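Hemolysin II regulatory protein (Bacillus cereus, PDB 2JJ7) probably binds DNA as a transcriptional regulator of the TetR family, with an N-terminal helix-turn-helix and an all-helical C-terminal domain. Local coordinates at residues A37-V41 with A42-Y46; E116-P120 with Y121-S125. All coordinates share one frame; numbering follows the deposited sequence.

Interaction 1: A37-V41 with A42-Y46; sequences AKVNV and AMASY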
loop_
_atom_site.group_PDB
_atom_site.type_symbol
_atom_site.label_atom_id
_atom_site.label_comp_id
_atom_site.label_asym_id
_atom_site.label_seq_id
_atom_site.Cartn_x
_atom_site.Cartn_y
_atom_site.Cartn_z
ATOM N N ALA B 37 -3.185 -28.060 -13.975
ATOM C CA ALA B 37 -1.948 -28.795 -14.313
ATOM C C ALA B 37 -2.168 -29.921 -15.330
ATOM O O ALA B 37 -1.202 -30.535 -15.810
ATOM C CB ALA B 37 -1.307 -29.367 -13.031
ATOM N N LYS B 38 -3.435 -30.188 -15.634
ATOM C CA LYS B 38 -3.846 -31.280 -16.512
ATOM C C LYS B 38 -3.342 -32.628 -15.990
ATOM O O LYS B 38 -2.852 -33.466 -16.753
ATOM C CB LYS B 38 -3.411 -31.022 -17.966
ATOM C CG LYS B 38 -4.083 -29.800 -18.601
ATOM C CD LYS B 38 -4.230 -29.932 -20.124
ATOM C CE LYS B 38 -3.141 -29.170 -20.880
ATOM N NZ LYS B 38 -3.304 -27.682 -20.766
ATOM N N VAL B 39 -3.443 -32.810 -14.672
ATOM C CA VAL B 39 -3.103 -34.085 -14.036
ATOM C C VAL B 39 -4.243 -34.566 -13.170
ATOM O O VAL B 39 -5.076 -33.783 -12.704
ATOM C CB VAL B 39 -1.824 -34.047 -13.153
ATOM C CG1 VAL B 39 -0.635 -33.445 -13.903
ATOM C CG2 VAL B 39 -2.090 -33.306 -11.848
ATOM N N ASN B 40 -4.270 -35.879 -12.989
ATOM C CA ASN B 40 -5.261 -36.500 -12.135
ATOM C C ASN B 40 -5.076 -36.025 -10.698
ATOM O O ASN B 40 -3.956 -35.936 -10.201
ATOM C CB ASN B 40 -5.184 -38.023 -12.264
ATOM C CG ASN B 40 -5.683 -38.507 -13.615
ATOM O OD1 ASN B 40 -4.999 -39.244 -14.328
ATOM N ND2 ASN B 40 -6.881 -38.070 -13.985
ATOM N N VAL B 41 -6.183 -35.673 -10.037
ATOM C CA VAL B 41 -6.101 -35.215 -8.634
ATOM C C VAL B 41 -5.294 -36.217 -7.786
ATOM O O VAL B 41 -4.426 -35.810 -7.021
ATOM C CB VAL B 41 -7.503 -34.882 -7.993
ATOM C CG1 VAL B 41 -7.396 -34.668 -6.492
ATOM C CG2 VAL B 41 -8.119 -33.617 -8.623
ATOM N N ALA B 42 -5.544 -37.520 -7.971
ATOM C CA ALA B 42 -4.793 -38.583 -7.284
ATOM C C ALA B 42 -3.274 -38.401 -7.367
ATOM O O ALA B 42 -2.577 -38.513 -6.364
ATOM C CB ALA B 42 -5.188 -39.959 -7.810
ATOM N N MET B 43 -2.763 -38.127 -8.561
ATOM C CA MET B 43 -1.323 -37.999 -8.747
ATOM C C MET B 43 -0.798 -36.762 -7.999
ATOM O O MET B 43 0.255 -36.811 -7.359
ATOM C CB MET B 43 -0.979 -37.940 -10.240
ATOM C CG MET B 43 0.503 -38.157 -10.556
ATOM S SD MET B 43 1.143 -39.812 -10.149
ATOM C CE MET B 43 0.452 -40.787 -11.439
ATOM N N ALA B 44 -1.562 -35.675 -8.064
ATOM C CA ALA B 44 -1.211 -34.428 -7.399
ATOM C C ALA B 44 -1.148 -34.623 -5.882
ATOM O O ALA B 44 -0.272 -34.068 -5.210
ATOM C CB ALA B 44 -2.212 -33.311 -7.776
ATOM N N SER B 45 -2.070 -35.430 -5.355
ATOM C CA SER B 45 -2.128 -35.676 -3.916
ATOM C C SER B 45 -1.061 -36.705 -3.516
ATOM O O SER B 45 -0.504 -36.633 -2.428
ATOM C CB SER B 45 -3.540 -36.088 -3.477
ATOM O OG SER B 45 -3.996 -37.202 -4.230
ATOM N N TYR B 46 -0.749 -37.638 -4.410
ATOM C CA TYR B 46 0.385 -38.534 -4.178
ATOM C C TYR B 46 1.694 -37.734 -4.001
ATOM O O TYR B 46 2.419 -37.937 -3.035
ATOM C CB TYR B 46 0.510 -39.589 -5.288
ATOM C CG TYR B 46 1.722 -40.475 -5.130
ATOM C CD1 TYR B 46 1.810 -41.389 -4.070
ATOM C CD2 TYR B 46 2.797 -40.385 -6.018
ATOM C CE1 TYR B 46 2.932 -42.191 -3.902
ATOM C CE2 TYR B 46 3.925 -41.191 -5.860
ATOM C CZ TYR B 46 3.982 -42.085 -4.804
ATOM O OH TYR B 46 5.088 -42.880 -4.650
#

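Interaction 2: E116-P120 with Y121-S125; sequences EKIKP and YFIGS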
loop_
_atom_site.group_PDB
_atom_site.type_symbol
_atom_site.label_atom_id
_atom_site.label_comp_id
_atom_site.label_asym_id
_atom_site.label_seq_id
_atom_site.Cartn_x
_atom_site.Cartn_y
_atom_site.Cartn_z
ATOM N N GLU B 116 5.630 -18.978 9.707
ATOM C CA GLU B 116 6.901 -19.490 10.182
ATOM C C GLU B 116 7.601 -20.360 9.126
ATOM O O GLU B 116 8.811 -20.230 8.926
ATOM C CB GLU B 116 6.660 -20.262 11.483
ATOM C CG GLU B 116 7.875 -20.981 12.070
ATOM C CD GLU B 116 7.583 -21.627 13.434
ATOM O OE1 GLU B 116 6.542 -21.305 14.052
ATOM O OE2 GLU B 116 8.401 -22.453 13.887
ATOM N N LYS B 117 6.847 -21.237 8.457
ATOM C CA LYS B 117 7.431 -22.141 7.456
ATOM C C LYS B 117 7.810 -21.479 6.142
ATOM O O LYS B 117 8.802 -21.859 5.531
ATOM C CB LYS B 117 6.513 -23.334 7.167
ATOM C CG LYS B 117 6.491 -24.379 8.264
ATOM C CD LYS B 117 7.871 -24.971 8.529
ATOM C CE LYS B 117 7.848 -25.834 9.781
ATOM N NZ LYS B 117 9.214 -26.090 10.308
ATOM N N ILE B 118 7.008 -20.517 5.693
ATOM C CA ILE B 118 7.259 -19.843 4.409
ATOM C C ILE B 118 8.237 -18.675 4.538
ATOM O O ILE B 118 8.826 -18.256 3.548
ATOM C CB ILE B 118 5.943 -19.351 3.727
ATOM C CG1 ILE B 118 5.234 -18.313 4.602
ATOM C CG2 ILE B 118 5.020 -20.535 3.379
ATOM C CD1 ILE B 118 4.196 -17.516 3.869
ATOM N N LYS B 119 8.423 -18.169 5.756
ATOM C CA LYS B 119 9.217 -16.954 5.979
ATOM C C LYS B 119 10.589 -16.944 5.290
ATOM O O LYS B 119 10.942 -15.935 4.681
ATOM C CB LYS B 119 9.398 -16.684 7.479
ATOM C CG LYS B 119 9.701 -15.241 7.800
ATOM C CD LYS B 119 10.010 -15.038 9.281
ATOM C CE LYS B 119 9.589 -13.638 9.714
ATOM N NZ LYS B 119 10.297 -13.166 10.943
ATOM N N PRO B 120 11.388 -18.040 5.420
ATOM C CA PRO B 120 12.715 -18.035 4.791
ATOM C C PRO B 120 12.691 -17.815 3.286
ATOM O O PRO B 120 13.692 -17.382 2.718
ATOM C CB PRO B 120 13.270 -19.426 5.109
ATOM C CG PRO B 120 12.577 -19.825 6.357
ATOM C CD PRO B 120 11.198 -19.243 6.259
ATOM N N TYR B 121 11.564 -18.090 2.649
ATOM C CA TYR B 121 11.489 -18.018 1.193
ATOM C C TYR B 121 11.126 -16.651 0.590
ATOM O O TYR B 121 11.133 -16.486 -0.625
ATOM C CB TYR B 121 10.579 -19.114 0.674
ATOM C CG TYR B 121 11.005 -20.491 1.141
ATOM C CD1 TYR B 121 10.205 -21.229 2.001
ATOM C CD2 TYR B 121 12.232 -21.034 0.748
ATOM C CE1 TYR B 121 10.599 -22.505 2.427
ATOM C CE2 TYR B 121 12.635 -22.293 1.172
ATOM C CZ TYR B 121 11.819 -23.021 2.010
ATOM O OH TYR B 121 12.228 -24.265 2.425
ATOM N N PHE B 122 10.824 -15.669 1.432
ATOM C CA PHE B 122 10.533 -14.321 0.932
ATOM C C PHE B 122 10.456 -13.279 2.045
ATOM O O PHE B 122 11.248 -12.339 2.084
ATOM C CB PHE B 122 9.233 -14.286 0.098
ATOM C CG PHE B 122 9.050 -12.998 -0.657
ATOM C CD1 PHE B 122 9.540 -12.866 -1.949
ATOM C CD2 PHE B 122 8.435 -11.896 -0.048
ATOM C CE1 PHE B 122 9.398 -11.662 -2.652
ATOM C CE2 PHE B 122 8.291 -10.686 -0.729
ATOM C CZ PHE B 122 8.779 -10.567 -2.038
ATOM N N ILE B 123 9.501 -13.464 2.949
ATOM C CA ILE B 123 9.166 -12.438 3.934
ATOM C C ILE B 123 10.326 -12.098 4.878
ATOM O O ILE B 123 10.499 -10.927 5.250
ATOM C CB ILE B 123 7.884 -12.807 4.712
ATOM C CG1 ILE B 123 6.673 -12.688 3.795
ATOM C CG2 ILE B 123 7.699 -11.906 5.956
ATOM C CD1 ILE B 123 5.460 -13.541 4.204
ATOM N N GLY B 124 11.103 -13.116 5.269
ATOM C CA GLY B 124 12.243 -12.922 6.165
ATOM C C GLY B 124 13.196 -11.864 5.633
ATOM O O GLY B 124 13.584 -10.945 6.359
ATOM N N SER B 125 13.554 -11.979 4.356
ATOM C CA SER B 125 14.476 -11.049 3.721
ATOM C C SER B 125 13.811 -9.700 3.425
ATOM O O SER B 125 14.455 -8.641 3.520
ATOM C CB SER B 125 15.035 -11.646 2.435
ATOM O OG SER B 125 15.854 -12.771 2.714
HETATM O O HOH W 1 7.612 -15.847 2.798
HETATM O O HOH W 2 14.149 -14.800 3.448
#

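Interaction 1: A37-V41 with A42-Y46
Val-39 and Ala-44 meet through their methyl groups, CG2 of the valine lying 4.1 Å from CB of the alanine, where the turn leading into helix 41-48 folds over the first coil of that helix. Val-39 places this methyl between its own backbone N and carbonyl carbon (CG1 at chi1 -51°), and the side chain also packs on Thr-8 and Ile-12 of helix 5-23. The two carbonyls that follow start the helix. Asn-40 O takes the N-H of Ala-44, with Ala-44 N at 3.2 Å from Asn-40 O, and a weak, strongly bent bond from Met-43 N. Asn-40 occupies the N-cap position, but its side chain makes no capping bond. Val-41 O accepts from Ser-45 N at 2.9 Å.

Lys-38 ends helix 30-37 with positive phi in a Schellman motif, and residues 38-40 form the turn of the helix-turn-helix predicted for residues 29-48; helix 41-48 is its second helix, the one that in TetR relatives enters the major groove.

Ser-45 can be followed outward from the backbone. Ser-45 CB rests 3.7 Å from Val-41 O. Beyond it, chi1 of 55° turns OG back over the preceding helical turn, between the residue's own N and carbonyl carbon. There two carbonyl oxygens are within reach of the hydroxyl: Ser-45 OG is 2.9 Å from Ala-42 O and 3.1 Å from Val-41 O. Ala-44 CB also sits close over Val-41 O, at 3.4 Å.

Interaction 2: E116-P120 with Y121-S125
Lys-119 O receives two backbone N-H groups from the following turn, Gly-124 N at 2.9 Å and Phe-122 N at 3.3 Å, from opposite faces of the carbonyl plane. One residue earlier, Tyr-121 N bonds to Ile-118 O at 2.9 Å, with the donor standing above the carbonyl plane. These i-to-i+3 and i-to-i+5 bonds carry the chain through a kink containing Pro-120, between two short helices.

Water fills out the polar network. One molecule donates to Ile-118 O and accepts from Ile-123 N, bridging across the kink; a second donates to Pro-120 O and is hydrogen-bonded to Ser-125 OG.

The apolar contact is between the CD1 methyls of Ile-118 and Ile-123, which meet at 4.2 Å as the side chains cross obliquely.

Two side chains lie against the backbone. CG of Lys-119, anti to its own N (chi1 -157°), is 3.6 Å from Gly-124 N, and the Tyr-121 ring passes obliquely, with Tyr-121 CE1 3.6 Å from Lys-117 O.

Charge pairing comes from the extended Lys-119 chain, whose NZ forms a salt bridge with Glu-127.

Ile-118 packs on Tyr-56 and Phe-59 of helix 51-62, while Phe-122 sits edge-to-face with Phe-90 of helix 79-96 and also touches helix 98-109.

In the fold
Interaction 1 comes first along the chain and lies in the N-terminal TetR family region, on the surface, its centre about 26 Å from the centre of the chain. Interaction 2 follows within the TetR-like C-terminal region, partly buried, its centre about 9 Å from the centre of the chain. The centres of interaction 1 and interaction 2 are about 27 Å apart. The nearest atoms of interaction 1 and interaction 2 are about 17 Å apart, so the two do not touch. Helix 51-62, which follows helix 41-48, packs against residues 116-125 and thus runs from the neighbourhood of the helix-turn-helix to the C-terminal domain. In TetR relatives such a connection couples the two domains, and a similar role is plausible here.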